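Local structure of ecto-NAD+ glycohydrolase (CD38 molecule) (Bos taurus, 3GC6) at residues L197-V202 and F232-N237; L153-A158 and A188-P193; E66-L71 and S147-V152. The protein is the bovine CD38 molecule, a disulfide-bonded and glycosylated ectoenzyme with a helix-rich part beside one built round a parallel beta-sheet. The protein carries 1 engineered substitution. All coordinates share one frame; numbering follows the deposited sequence. Where two conformers were deposited one is given.

Interaction 1: L197-V202 and F232-N237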
loop_
_atom_site.group_PDB
_atom_site.type_symbol
_atom_site.label_atom_id
_atom_site.label_comp_id
_atom_site.label_asym_id
_atom_site.label_seq_id
_atom_site.Cartn_x
_atom_site.Cartn_y
_atom_site.Cartn_z
ATOM N N LEU A 197 -26.759 -3.518 -17.968
ATOM C CA LEU A 197 -25.940 -4.716 -18.091
ATOM C C LEU A 197 -25.847 -5.150 -19.536
ATOM O O LEU A 197 -26.879 -5.266 -20.239
ATOM C CB LEU A 197 -26.530 -5.843 -17.223
ATOM C CG LEU A 197 -25.751 -7.164 -17.166
ATOM C CD1 LEU A 197 -25.979 -7.854 -15.796
ATOM C CD2 LEU A 197 -26.134 -8.081 -18.316
ATOM N N GLU A 198 -24.616 -5.388 -19.980
ATOM C CA GLU A 198 -24.382 -5.970 -21.285
ATOM C C GLU A 198 -23.873 -7.385 -21.105
ATOM O O GLU A 198 -22.901 -7.629 -20.355
ATOM C CB GLU A 198 -23.305 -5.211 -22.053
ATOM C CG GLU A 198 -23.596 -3.800 -22.289
ATOM C CD GLU A 198 -22.408 -3.113 -22.933
ATOM O OE1 GLU A 198 -21.397 -3.798 -23.255
ATOM O OE2 GLU A 198 -22.502 -1.895 -23.110
ATOM N N ALA A 199 -24.513 -8.321 -21.796
ATOM C CA ALA A 199 -24.053 -9.714 -21.793
ATOM C C ALA A 199 -23.492 -10.061 -23.159
ATOM O O ALA A 199 -24.051 -9.678 -24.187
ATOM C CB ALA A 199 -25.182 -10.641 -21.474
ATOM N N TRP A 200 -22.390 -10.786 -23.131
ATOM C CA TRP A 200 -21.723 -11.242 -24.325
ATOM C C TRP A 200 -21.668 -12.768 -24.262
ATOM O O TRP A 200 -21.058 -13.322 -23.338
ATOM C CB TRP A 200 -20.303 -10.662 -24.323
ATOM C CG TRP A 200 -20.302 -9.151 -24.390
ATOM C CD1 TRP A 200 -20.332 -8.270 -23.337
ATOM C CD2 TRP A 200 -20.271 -8.363 -25.581
ATOM N NE1 TRP A 200 -20.329 -6.964 -23.816
ATOM C CE2 TRP A 200 -20.304 -7.003 -25.188
ATOM C CE3 TRP A 200 -20.245 -8.678 -26.943
ATOM C CZ2 TRP A 200 -20.287 -5.953 -26.118
ATOM C CZ3 TRP A 200 -20.212 -7.628 -27.877
ATOM C CH2 TRP A 200 -20.239 -6.284 -27.450
ATOM N N LEU A 201 -22.312 -13.466 -25.210
ATOM C CA LEU A 201 -22.262 -14.927 -25.225
ATOM C C LEU A 201 -21.225 -15.351 -26.263
ATOM O O LEU A 201 -21.453 -15.161 -27.460
ATOM C CB LEU A 201 -23.628 -15.531 -25.605
ATOM C CG LEU A 201 -24.647 -15.633 -24.455
ATOM C CD1 LEU A 201 -25.018 -14.266 -23.913
ATOM C CD2 LEU A 201 -25.890 -16.369 -24.946
ATOM N N VAL A 202 -20.136 -15.931 -25.786
ATOM C CA VAL A 202 -18.949 -16.157 -26.606
ATOM C C VAL A 202 -18.755 -17.665 -26.767
ATOM O O VAL A 202 -18.834 -18.420 -25.801
ATOM C CB VAL A 202 -17.704 -15.485 -25.941
ATOM C CG1 VAL A 202 -16.490 -15.654 -26.859
ATOM C CG2 VAL A 202 -17.973 -13.991 -25.726
ATOM N N PHE A 232 -30.998 -4.203 -20.201
ATOM C CA PHE A 232 -30.232 -5.373 -20.628
ATOM C C PHE A 232 -29.980 -5.323 -22.121
ATOM O O PHE A 232 -30.928 -5.153 -22.910
ATOM C CB PHE A 232 -31.028 -6.636 -20.260
ATOM C CG PHE A 232 -30.365 -7.927 -20.622
ATOM C CD1 PHE A 232 -29.028 -8.145 -20.338
ATOM C CD2 PHE A 232 -31.094 -8.947 -21.208
ATOM C CE1 PHE A 232 -28.421 -9.378 -20.643
ATOM C CE2 PHE A 232 -30.493 -10.170 -21.542
ATOM C CZ PHE A 232 -29.175 -10.394 -21.252
ATOM N N ARG A 233 -28.722 -5.481 -22.518
ATOM C CA ARG A 233 -28.366 -5.610 -23.925
ATOM C C ARG A 233 -27.569 -6.891 -24.049
ATOM O O ARG A 233 -26.607 -7.087 -23.300
ATOM C CB ARG A 233 -27.508 -4.425 -24.380
ATOM C CG ARG A 233 -28.239 -3.089 -24.410
ATOM C CD ARG A 233 -27.333 -1.981 -24.943
ATOM N NE ARG A 233 -26.290 -1.606 -23.988
ATOM C CZ ARG A 233 -26.510 -0.855 -22.916
ATOM N NH1 ARG A 233 -27.734 -0.407 -22.667
ATOM N NH2 ARG A 233 -25.514 -0.563 -22.090
ATOM N N CYS A 234 -27.962 -7.757 -24.984
ATOM C CA CYS A 234 -27.318 -9.032 -25.151
ATOM C C CYS A 234 -26.755 -9.200 -26.564
ATOM O O CYS A 234 -27.453 -8.920 -27.555
ATOM C CB CYS A 234 -28.325 -10.147 -24.819
ATOM S SG CYS A 234 -27.666 -11.796 -24.768
ATOM N N MET A 235 -25.508 -9.660 -26.637
ATOM C CA MET A 235 -24.795 -9.839 -27.897
ATOM C C MET A 235 -24.250 -11.268 -27.961
ATOM O O MET A 235 -23.702 -11.757 -26.974
ATOM C CB MET A 235 -23.640 -8.827 -27.969
ATOM C CG MET A 235 -24.033 -7.359 -28.270
ATOM S SD MET A 235 -24.870 -6.336 -27.020
ATOM C CE MET A 235 -23.822 -6.577 -25.568
ATOM N N ASP A 236 -24.403 -11.958 -29.099
ATOM C CA ASP A 236 -24.001 -13.349 -29.195
ATOM C C ASP A 236 -23.364 -13.640 -30.565
ATOM O O ASP A 236 -22.993 -12.727 -31.292
ATOM C CB ASP A 236 -25.208 -14.274 -28.942
ATOM C CG ASP A 236 -26.334 -14.047 -29.954
ATOM O OD1 ASP A 236 -26.042 -13.539 -31.049
ATOM O OD2 ASP A 236 -27.517 -14.346 -29.652
ATOM N N ASN A 237 -23.217 -14.919 -30.853
ATOM C CA ASN A 237 -22.619 -15.407 -32.080
ATOM C C ASN A 237 -21.261 -14.771 -32.325
ATOM O O ASN A 237 -20.999 -14.240 -33.399
ATOM C CB ASN A 237 -23.560 -15.177 -33.269
ATOM C CG ASN A 237 -23.246 -16.118 -34.426
ATOM O OD1 ASN A 237 -22.578 -17.146 -34.236
ATOM N ND2 ASN A 237 -23.704 -15.769 -35.614
#
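Met235 lies across the indole of Trp200, and its chain can be traced over one face of that ring. Met235 CB, set by the strand pairing, lies 3.5 Å from Trp200 CE3; with CG anti to the carbonyl carbon (chi1 -75°) the chain runs on over the ring, CG passing CZ3 and CH2. Bends at chi2 and chi3 then fold the chain back, so that SD makes an oblique Met-aromatic contact, 4.7 Å from the centroid of the six-membered ring. Met235 CE finishes as a CH-pi contact 3.8 Å from that centroid, 20° off the ring normal, and also meets Ala199 O at 3.4 Å. The backbones underneath are parallel strands of one beta-alpha-beta unit, connected through helix 216-227. Four bonds of 2.8 to 2.9 Å establish the parallel pairing: Arg233 N to Leu197 O, Ala199 N to Arg233 O, Met235 N to Ala199 O and Leu201 N to Met235 O. On the Met235 face, Glu198 OE2 meets Arg233 NH2 in the guanidinium plane, a weak salt bridge of 3.4 Å; the stronger partner of Arg233 is Glu196. On the other face Phe232 turns its CE1 edge to Leu197 CD2, 3.5 Å away, and to Ala199 CB, while Cys234 SG, disulfide-bonded to Cys213, touches Leu201 CD1.

Interaction 2: L153-A158 and A188-P193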
loop_
_atom_site.group_PDB
_atom_site.type_symbol
_atom_site.label_atom_id
_atom_site.label_comp_id
_atom_site.label_asym_id
_atom_site.label_seq_id
_atom_site.Cartn_x
_atom_site.Cartn_y
_atom_site.Cartn_z
ATOM N N LEU A 153 -18.913 -12.136 -0.762
ATOM C CA LEU A 153 -18.138 -11.220 -1.606
ATOM C C LEU A 153 -18.920 -10.903 -2.872
ATOM O O LEU A 153 -18.941 -9.750 -3.329
ATOM C CB LEU A 153 -16.758 -11.780 -1.975
ATOM C CG LEU A 153 -15.701 -10.716 -2.310
ATOM C CD1 LEU A 153 -15.310 -9.883 -1.063
ATOM C CD2 LEU A 153 -14.496 -11.381 -2.958
ATOM N N SER A 154 -19.525 -11.932 -3.443
ATOM C CA SER A 154 -20.333 -11.759 -4.687
ATOM C C SER A 154 -21.491 -10.798 -4.477
ATOM O O SER A 154 -21.791 -9.947 -5.331
ATOM C CB SER A 154 -20.910 -13.107 -5.137
ATOM O OG SER A 154 -19.906 -13.921 -5.690
ATOM N N GLU A 155 -22.194 -10.957 -3.360
ATOM C CA GLU A 155 -23.324 -10.047 -3.029
ATOM C C GLU A 155 -22.877 -8.618 -2.940
ATOM O O GLU A 155 -23.514 -7.719 -3.505
ATOM C CB GLU A 155 -23.969 -10.446 -1.694
ATOM C CG GLU A 155 -24.665 -11.784 -1.756
ATOM C CD GLU A 155 -25.412 -12.127 -0.469
ATOM O OE1 GLU A 155 -25.095 -11.549 0.584
ATOM O OE2 GLU A 155 -26.301 -13.007 -0.514
ATOM N N ARG A 156 -21.773 -8.376 -2.230
ATOM C CA ARG A 156 -21.343 -7.002 -2.009
ATOM C C ARG A 156 -20.858 -6.399 -3.335
ATOM O O ARG A 156 -21.149 -5.245 -3.647
ATOM C CB ARG A 156 -20.288 -6.936 -0.921
ATOM C CG ARG A 156 -20.822 -7.373 0.456
ATOM C CD ARG A 156 -21.778 -6.315 1.025
ATOM N NE ARG A 156 -21.068 -5.066 1.296
ATOM C CZ ARG A 156 -20.526 -4.759 2.479
ATOM N NH1 ARG A 156 -20.623 -5.616 3.487
ATOM N NH2 ARG A 156 -19.881 -3.608 2.645
ATOM N N PHE A 157 -20.186 -7.221 -4.155
ATOM C CA PHE A 157 -19.687 -6.813 -5.485
ATOM C C PHE A 157 -20.891 -6.416 -6.366
ATOM O O PHE A 157 -20.870 -5.363 -7.012
ATOM C CB PHE A 157 -18.952 -8.038 -6.044
ATOM C CG PHE A 157 -18.339 -7.875 -7.427
ATOM C CD1 PHE A 157 -17.185 -7.109 -7.619
ATOM C CD2 PHE A 157 -18.815 -8.644 -8.494
ATOM C CE1 PHE A 157 -16.570 -7.043 -8.898
ATOM C CE2 PHE A 157 -18.211 -8.576 -9.764
ATOM C CZ PHE A 157 -17.101 -7.773 -9.962
ATOM N N ALA A 158 -21.970 -7.202 -6.329
ATOM C CA ALA A 158 -23.141 -6.915 -7.172
ATOM C C ALA A 158 -23.883 -5.680 -6.656
ATOM O O ALA A 158 -24.331 -4.833 -7.454
ATOM C CB ALA A 158 -24.084 -8.126 -7.223
ATOM N N ALA A 188 -26.520 -11.818 -10.029
ATOM C CA ALA A 188 -27.557 -11.117 -10.801
ATOM C C ALA A 188 -28.731 -10.640 -9.924
ATOM O O ALA A 188 -29.182 -9.527 -10.058
ATOM C CB ALA A 188 -28.041 -11.973 -12.017
ATOM N N PRO A 189 -29.211 -11.483 -8.991
ATOM C CA PRO A 189 -30.376 -11.061 -8.191
ATOM C C PRO A 189 -30.068 -9.921 -7.227
ATOM O O PRO A 189 -31.011 -9.309 -6.704
ATOM C CB PRO A 189 -30.731 -12.334 -7.389
ATOM C CG PRO A 189 -30.251 -13.445 -8.297
ATOM C CD PRO A 189 -28.971 -12.945 -8.885
ATOM N N ASN A 190 -28.777 -9.655 -7.005
ATOM C CA ASN A 190 -28.376 -8.624 -6.057
ATOM C C ASN A 190 -27.774 -7.387 -6.729
ATOM O O ASN A 190 -27.277 -6.503 -6.033
ATOM C CB ASN A 190 -27.433 -9.192 -5.005
ATOM C CG ASN A 190 -28.151 -10.087 -4.044
ATOM O OD1 ASN A 190 -27.882 -11.302 -3.958
ATOM N ND2 ASN A 190 -29.105 -9.504 -3.328
ATOM N N LEU A 191 -27.854 -7.338 -8.053
ATOM C CA LEU A 191 -27.342 -6.160 -8.784
ATOM C C LEU A 191 -28.041 -4.894 -8.314
ATOM O O LEU A 191 -29.256 -4.871 -8.129
ATOM C CB LEU A 191 -27.577 -6.304 -10.293
ATOM C CG LEU A 191 -26.543 -7.143 -11.006
ATOM C CD1 LEU A 191 -27.053 -7.432 -12.442
ATOM C CD2 LEU A 191 -25.150 -6.436 -11.024
ATOM N N ARG A 192 -27.273 -3.819 -8.157
ATOM C CA ARG A 192 -27.852 -2.523 -7.800
ATOM C C ARG A 192 -28.904 -2.147 -8.836
ATOM O O ARG A 192 -28.648 -2.222 -10.048
ATOM C CB ARG A 192 -26.774 -1.432 -7.768
ATOM C CG ARG A 192 -27.330 -0.113 -7.249
ATOM C CD ARG A 192 -26.403 1.049 -7.594
ATOM N NE ARG A 192 -25.066 0.948 -7.036
ATOM C CZ ARG A 192 -24.697 1.500 -5.864
ATOM N NH1 ARG A 192 -25.585 2.105 -5.088
ATOM N NH2 ARG A 192 -23.442 1.399 -5.443
ATOM N N PRO A 193 -30.105 -1.764 -8.364
ATOM C CA PRO A 193 -31.102 -1.409 -9.385
ATOM C C PRO A 193 -30.628 -0.277 -10.303
ATOM O O PRO A 193 -29.866 0.604 -9.886
ATOM C CB PRO A 193 -32.323 -0.992 -8.562
ATOM C CG PRO A 193 -32.161 -1.771 -7.296
ATOM C CD PRO A 193 -30.658 -1.725 -7.006
#
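Ala158 O is gripped from the segment 188-193 by one conventional hydrogen bond and one CA-H...O contact. The bond comes from Arg192 N at 3.2 Å, with 145° at the hydrogen, and its donor sits 40° above the carbonyl plane instead of on a lone pair. Leu191 CA adds the second contact to Ala158 O at 3.5 Å. Ala158 belongs to the last turn of helix 145-159, so this is a helix C-terminus docked against the loop that leads from helix 182-187 to strand 196-203 of the parallel sheet. The partial negative charge of a helix end would favour such donors. Arg192 extends the same pattern with its side chain, whose NE and NH2 bond to Ala161 O and Ser160 O just beyond the helix.

Glu155, one helical turn before Ala158, lies side by side with Asn190 of the loop, both pointing the same way, with carboxylate and amide planes 63° apart. The carboxylate is committed elsewhere, OE2 forming a salt bridge with Lys65. Nearer the helix end, the methyl of Ala158 packs on the Asn190 backbone: Ala158 CB rests 3.8 Å from both Asn190 C and Asn190 O, and 4.2 Å from Asn190 CB. The loop backbone is itself tightened by a bond from Leu191 N to Ala188 O. Although the CB of Leu191 starts away from the helix, the end of its side chain comes nearer, with Leu191 CD2 4.0 Å from Ala158 O and 4.3 Å from Ala158 CB.

Interaction 3: E66-L71 and S147-V152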
loop_
_atom_site.group_PDB
_atom_site.type_symbol
_atom_site.label_atom_id
_atom_site.label_comp_id
_atom_site.label_asym_id
_atom_site.label_seq_id
_atom_site.Cartn_x
_atom_site.Cartn_y
_atom_site.Cartn_z
ATOM N N GLU A 66 -22.198 -13.065 8.025
ATOM C CA GLU A 66 -21.808 -12.089 9.049
ATOM C C GLU A 66 -20.389 -12.353 9.579
ATOM O O GLU A 66 -19.711 -11.436 10.039
ATOM C CB GLU A 66 -22.817 -12.080 10.211
ATOM C CG GLU A 66 -24.239 -11.618 9.829
ATOM C CD GLU A 66 -25.010 -12.595 8.947
ATOM O OE1 GLU A 66 -24.905 -13.835 9.140
ATOM O OE2 GLU A 66 -25.738 -12.106 8.044
ATOM N N ASP A 67 -19.943 -13.611 9.545
ATOM C CA ASP A 67 -18.565 -13.919 9.935
ATOM C C ASP A 67 -17.521 -13.121 9.124
ATOM O O ASP A 67 -16.388 -12.921 9.569
ATOM C CB ASP A 67 -18.270 -15.414 9.795
ATOM C CG ASP A 67 -19.005 -16.259 10.844
ATOM O OD1 ASP A 67 -19.285 -15.732 11.934
ATOM O OD2 ASP A 67 -19.279 -17.431 10.558
ATOM N N TYR A 68 -17.905 -12.679 7.921
ATOM C CA TYR A 68 -16.950 -11.990 7.038
ATOM C C TYR A 68 -17.164 -10.466 7.005
ATOM O O TYR A 68 -16.444 -9.737 6.303
ATOM C CB TYR A 68 -17.057 -12.556 5.628
ATOM C CG TYR A 68 -16.392 -13.907 5.454
ATOM C CD1 TYR A 68 -14.991 -14.034 5.545
ATOM C CD2 TYR A 68 -17.155 -15.059 5.183
ATOM C CE1 TYR A 68 -14.361 -15.267 5.366
ATOM C CE2 TYR A 68 -16.519 -16.303 5.004
ATOM C CZ TYR A 68 -15.139 -16.398 5.089
ATOM O OH TYR A 68 -14.517 -17.612 4.879
ATOM N N ASN A 69 -18.137 -9.973 7.775
ATOM C CA ASN A 69 -18.391 -8.524 7.734
ATOM C C ASN A 69 -17.141 -7.682 8.057
ATOM O O ASN A 69 -16.861 -6.700 7.359
ATOM C CB ASN A 69 -19.617 -8.111 8.606
ATOM C CG ASN A 69 -20.963 -8.189 7.848
ATOM O OD1 ASN A 69 -21.756 -7.242 7.890
ATOM N ND2 ASN A 69 -21.231 -9.305 7.165
ATOM N N SER A 70 -16.386 -8.046 9.092
ATOM C CA SER A 70 -15.177 -7.275 9.474
ATOM C C SER A 70 -14.055 -7.295 8.413
ATOM O O SER A 70 -13.348 -6.299 8.193
ATOM C CB SER A 70 -14.636 -7.747 10.825
ATOM O OG SER A 70 -15.565 -7.471 11.865
ATOM N N LEU A 71 -13.883 -8.442 7.758
ATOM C CA LEU A 71 -12.924 -8.556 6.660
ATOM C C LEU A 71 -13.361 -7.668 5.482
ATOM O O LEU A 71 -12.548 -6.918 4.919
ATOM C CB LEU A 71 -12.855 -10.014 6.203
ATOM C CG LEU A 71 -11.906 -10.217 5.014
ATOM C CD1 LEU A 71 -10.430 -9.940 5.328
ATOM C CD2 LEU A 71 -12.083 -11.624 4.497
ATOM N N SER A 147 -17.177 -21.477 0.571
ATOM C CA SER A 147 -18.374 -21.158 -0.210
ATOM C C SER A 147 -19.035 -19.862 0.257
ATOM O O SER A 147 -19.412 -19.000 -0.568
ATOM C CB SER A 147 -19.382 -22.328 -0.103
ATOM O OG SER A 147 -18.826 -23.503 -0.665
ATOM N N VAL A 148 -19.174 -19.706 1.581
ATOM C CA VAL A 148 -19.809 -18.515 2.126
ATOM C C VAL A 148 -19.000 -17.241 1.812
ATOM O O VAL A 148 -19.563 -16.182 1.499
ATOM C CB VAL A 148 -20.133 -18.688 3.621
ATOM C CG1 VAL A 148 -20.565 -17.367 4.212
ATOM C CG2 VAL A 148 -21.222 -19.751 3.744
ATOM N N PHE A 149 -17.674 -17.332 1.840
ATOM C CA PHE A 149 -16.833 -16.185 1.465
ATOM C C PHE A 149 -17.213 -15.710 0.056
ATOM O O PHE A 149 -17.459 -14.515 -0.186
ATOM C CB PHE A 149 -15.358 -16.590 1.465
ATOM C CG PHE A 149 -14.461 -15.553 0.870
ATOM C CD1 PHE A 149 -14.013 -14.465 1.633
ATOM C CD2 PHE A 149 -14.079 -15.650 -0.457
ATOM C CE1 PHE A 149 -13.144 -13.470 1.045
ATOM C CE2 PHE A 149 -13.240 -14.676 -1.037
ATOM C CZ PHE A 149 -12.777 -13.607 -0.279
ATOM N N TRP A 150 -17.237 -16.637 -0.900
ATOM C CA TRP A 150 -17.473 -16.192 -2.289
ATOM C C TRP A 150 -18.915 -15.692 -2.447
ATOM O O TRP A 150 -19.180 -14.816 -3.269
ATOM C CB TRP A 150 -17.134 -17.320 -3.268
ATOM C CG TRP A 150 -15.661 -17.507 -3.363
ATOM C CD1 TRP A 150 -14.938 -18.561 -2.880
ATOM C CD2 TRP A 150 -14.714 -16.623 -3.982
ATOM N NE1 TRP A 150 -13.586 -18.386 -3.143
ATOM C CE2 TRP A 150 -13.430 -17.186 -3.815
ATOM C CE3 TRP A 150 -14.819 -15.383 -4.627
ATOM C CZ2 TRP A 150 -12.262 -16.561 -4.322
ATOM C CZ3 TRP A 150 -13.677 -14.762 -5.104
ATOM C CH2 TRP A 150 -12.406 -15.344 -4.955
ATOM N N GLU A 151 -19.836 -16.268 -1.677
ATOM C CA GLU A 151 -21.233 -15.827 -1.731
ATOM C C GLU A 151 -21.324 -14.386 -1.227
ATOM O O GLU A 151 -21.929 -13.525 -1.897
ATOM C CB GLU A 151 -22.106 -16.812 -0.924
ATOM C CG GLU A 151 -23.415 -16.353 -0.347
ATOM C CD GLU A 151 -23.828 -17.322 0.787
ATOM O OE1 GLU A 151 -23.775 -18.555 0.556
ATOM O OE2 GLU A 151 -24.137 -16.880 1.909
ATOM N N VAL A 152 -20.754 -14.080 -0.058
ATOM C CA VAL A 152 -20.932 -12.743 0.473
ATOM C C VAL A 152 -20.100 -11.731 -0.326
ATOM O O VAL A 152 -20.537 -10.594 -0.550
ATOM C CB VAL A 152 -20.653 -12.661 1.996
ATOM C CG1 VAL A 152 -19.256 -13.046 2.301
ATOM C CG2 VAL A 152 -21.001 -11.243 2.518
#
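Tyr68 lays its ring against the start of the Phe149 side chain and the backbone beside it. Tyr68 CE2 comes to 3.5 Å from Phe149 N, and Tyr68 CZ to 3.6 Å from Phe149 CB. Further out the Phe149 ring presents an edge: its CD1 stands 3.8 Å above the Tyr68 plane, offset toward the rim. Centroids 5.5 Å apart and planes at 72° define the pair as T-shaped, Phe149 giving the edge and Tyr68 the face. Phe149 reaches this place because its CG is anti to the backbone N (chi1 170°), whereas Tyr68 has CG anti to its carbonyl carbon (chi1 -77°).

Two valines one helical turn apart meet the CB and CD2 side of Tyr68. Val152 CG1, held in the crowded position between the backbone N and the carbonyl carbon, sits 4.0 Å from Tyr68 CB, and Val148 CG1 lies 4.2 Å from Tyr68 CD2. On the far part of the Phe149 ring, Leu71 CD2 meets CE1 near the ring plane at 4.1 Å. The one polar tip is provided for: Tyr68 OH bonds to Tyr145 O and to Trp120 NE1. Phe149 in turn packs edge-to-face with Trp120, while Leu71 reaches helix 44-55. With all five touching residues buried, this is aromatic and aliphatic packing in the hydrophobic core of the helical part of the CD38 fold, fastening a 3-10 turn and the start of helix 69-74 to helix 145-159.

From the N terminus, residues 66-71 open interaction 3, which closes a loop of 75 residues when helix 145-159 arrives at 147-152. The same helix runs straight on into 153-158, where interaction 2 opens; it closes at 188-193 after 29 residues. Only then does interaction 1 begin, its strands 197-202 and 232-237 enclosing another 29. The three loops therefore follow in series, neither nested nor crossed. Helix 145-159 joins interactions 3 and 2, and Leu191 CD1 touches Leu197 CD1 at 3.5 Å to join 2 and 1. The helical part is thus connected stepwise to the parallel sheet, interactions 3 and 1 lying about 30 Å apart between centres.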